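Local atomic coordinates of pyruvate kinase (Pseudomonas aeruginosa, PDB entry 6QXL), a protein that probably catalyses the last step of glycolysis, in which phosphoenolpyruvate and ADP give pyruvate and ATP. Residues 44-49 with 184-189. Residues are numbered along the deposited sequence; the frame is centred on the assembly and turned at random.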
loop_
_atom_site.group_PDB
_atom_site.type_symbol
_atom_site.label_atom_id
_atom_site.label_comp_id
_atom_site.label_asym_id
_atom_site.label_seq_id
_atom_site.Cartn_x
_atom_site.Cartn_y
_atom_site.Cartn_z
ATOM N N GLU A 44 -47.211 -12.298 -26.307
ATOM C CA GLU A 44 -46.153 -11.445 -26.881
ATOM C C GLU A 44 -44.783 -11.820 -26.303
ATOM O O GLU A 44 -43.780 -11.909 -27.037
ATOM C CB GLU A 44 -46.438 -9.952 -26.664
ATOM C CG GLU A 44 -47.449 -9.386 -27.686
ATOM C CD GLU A 44 -47.984 -7.995 -27.372
ATOM O OE1 GLU A 44 -48.187 -7.695 -26.154
ATOM O OE2 GLU A 44 -48.247 -7.222 -28.315
ATOM N N HIS A 45 -44.747 -12.070 -24.997
ATOM C CA HIS A 45 -43.505 -12.474 -24.358
ATOM C C HIS A 45 -43.083 -13.862 -24.832
ATOM O O HIS A 45 -41.926 -14.062 -25.222
ATOM C CB HIS A 45 -43.624 -12.413 -22.834
ATOM C CG HIS A 45 -43.835 -11.020 -22.313
ATOM N ND1 HIS A 45 -43.044 -9.938 -22.692
ATOM C CD2 HIS A 45 -44.777 -10.536 -21.466
ATOM C CE1 HIS A 45 -43.499 -8.863 -22.083
ATOM N NE2 HIS A 45 -44.551 -9.196 -21.342
ATOM N N ARG A 46 -44.016 -14.810 -24.822
ATOM C CA ARG A 46 -43.713 -16.165 -25.292
ATOM C C ARG A 46 -43.138 -16.176 -26.700
ATOM O O ARG A 46 -42.184 -16.895 -26.974
ATOM C CB ARG A 46 -44.957 -17.022 -25.260
ATOM C CG ARG A 46 -45.362 -17.427 -23.888
ATOM C CD ARG A 46 -46.391 -18.546 -24.006
ATOM N NE ARG A 46 -46.661 -19.163 -22.705
ATOM C CZ ARG A 46 -47.645 -18.807 -21.884
ATOM N NH1 ARG A 46 -48.461 -17.755 -22.166
ATOM N NH2 ARG A 46 -47.770 -19.449 -20.722
ATOM N N ALA A 47 -43.717 -15.367 -27.577
ATOM C CA ALA A 47 -43.272 -15.340 -28.963
ATOM C C ALA A 47 -41.840 -14.818 -29.060
ATOM O O ALA A 47 -41.011 -15.409 -29.761
ATOM C CB ALA A 47 -44.213 -14.494 -29.810
ATOM N N ARG A 48 -41.568 -13.731 -28.346
ATOM C CA ARG A 48 -40.222 -13.170 -28.305
ATOM C C ARG A 48 -39.217 -14.154 -27.674
ATOM O O ARG A 48 -38.130 -14.371 -28.210
ATOM C CB ARG A 48 -40.213 -11.843 -27.546
ATOM C CG ARG A 48 -40.873 -10.703 -28.290
ATOM C CD ARG A 48 -41.131 -9.550 -27.355
ATOM N NE ARG A 48 -41.899 -8.476 -28.000
ATOM C CZ ARG A 48 -42.539 -7.512 -27.326
ATOM N NH1 ARG A 48 -42.495 -7.465 -25.986
ATOM N NH2 ARG A 48 -43.213 -6.584 -27.974
ATOM N N ALA A 49 -39.613 -14.774 -26.564
ATOM C CA ALA A 49 -38.738 -15.738 -25.881
ATOM C C ALA A 49 -38.317 -16.868 -26.808
ATOM O O ALA A 49 -37.118 -17.203 -26.884
ATOM C CB ALA A 49 -39.407 -16.293 -24.636
ATOM N N ALA A 184 -41.695 -19.169 -14.728
ATOM C CA ALA A 184 -41.404 -20.592 -14.549
ATOM C C ALA A 184 -41.836 -21.414 -15.765
ATOM O O ALA A 184 -41.086 -22.266 -16.245
ATOM C CB ALA A 184 -42.067 -21.116 -13.279
ATOM N N ASP A 185 -43.019 -21.108 -16.290
ATOM C CA ASP A 185 -43.567 -21.825 -17.440
ATOM C C ASP A 185 -42.716 -21.620 -18.688
ATOM O O ASP A 185 -42.602 -22.516 -19.500
ATOM C CB ASP A 185 -45.024 -21.394 -17.685
ATOM C CG ASP A 185 -45.739 -22.229 -18.738
ATOM O OD1 ASP A 185 -45.819 -23.457 -18.520
ATOM O OD2 ASP A 185 -46.190 -21.645 -19.786
ATOM N N MET A 186 -42.115 -20.446 -18.832
ATOM C CA MET A 186 -41.261 -20.150 -19.986
ATOM C C MET A 186 -39.821 -20.602 -19.802
ATOM O O MET A 186 -39.022 -20.430 -20.717
ATOM C CB MET A 186 -41.268 -18.642 -20.264
ATOM C CG MET A 186 -42.609 -18.067 -20.694
ATOM S SD MET A 186 -42.576 -16.271 -20.682
ATOM C CE MET A 186 -41.684 -15.991 -22.206
ATOM N N ASP A 187 -39.482 -21.173 -18.636
ATOM C CA ASP A 187 -38.093 -21.576 -18.304
ATOM C C ASP A 187 -37.116 -20.413 -18.390
ATOM O O ASP A 187 -36.043 -20.521 -18.983
ATOM C CB ASP A 187 -37.590 -22.728 -19.207
ATOM C CG ASP A 187 -38.136 -24.063 -18.804
ATOM O OD1 ASP A 187 -38.874 -24.199 -17.769
ATOM O OD2 ASP A 187 -37.768 -25.000 -19.538
ATOM N N LEU A 188 -37.497 -19.282 -17.813
ATOM C CA LEU A 188 -36.634 -18.117 -17.846
ATOM C C LEU A 188 -35.392 -18.353 -16.992
ATOM O O LEU A 188 -35.447 -19.018 -15.959
ATOM C CB LEU A 188 -37.389 -16.877 -17.368
ATOM C CG LEU A 188 -38.572 -16.407 -18.221
ATOM C CD1 LEU A 188 -39.065 -15.072 -17.719
ATOM C CD2 LEU A 188 -38.207 -16.317 -19.699
ATOM N N ASP A 189 -34.274 -17.812 -17.454
ATOM C CA ASP A 189 -32.996 -17.975 -16.776
ATOM C C ASP A 189 -32.850 -17.043 -15.569
ATOM O O ASP A 189 -32.248 -17.419 -14.563
ATOM C CB ASP A 189 -31.889 -17.754 -17.778
ATOM C CG ASP A 189 -32.054 -18.634 -19.001
ATOM O OD1 ASP A 189 -31.992 -19.862 -18.864
ATOM O OD2 ASP A 189 -32.320 -18.111 -20.084
#
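M186, at the C-terminal end of helix 174-185, lays its terminal methyl on helix 42-58, where H45, R46 and A49 meet it. The apolar part of the contact centres on M186 CE, which lies 3.3 Å from A49 CB. R46 CA and H45 CB are its next carbon neighbours on that helix, the former at 3.7 Å from M186 CE. The same methyl sits 3.6 Å from H45 O, a carbonyl already engaged by A49 N within the helix. The thioether chain is extended as far as SD and then bends (chi3 78°), which brings CE against the helix surface. Further back, the CG atoms of M186 and R46 stand 4.3 Å apart. The imidazole of H45 leads away and packs edge-to-face with F37.

The polar part is one salt bridge at the more open margin. R46 NH2 donates to D185 OD2 over 2.9 Å, nearly straight at 169°. The carboxylate oxygen lies in the guanidinium plane, whereas the donor reaches it on the anti side and somewhat out of the carboxylate plane. The two planes are turned 76° apart, a one-point rather than a two-pronged pairing. The CB bond of D185 points toward helix 42-58.

Helix 174-185 ends here in a Schellman motif, with D187 at positive phi, and the chain turns into barrel strand 190-193. R53, a turn beyond A49 on helix 42-58, hydrogen-bonds the M186 and D187 carbonyls and forms a salt bridge with D189. On the barrel side, A49 and L188 both touch L65 of strand 64-68, so the contact joins two adjacent outer helices of the TIM barrel, those preceding its third and fourth strands.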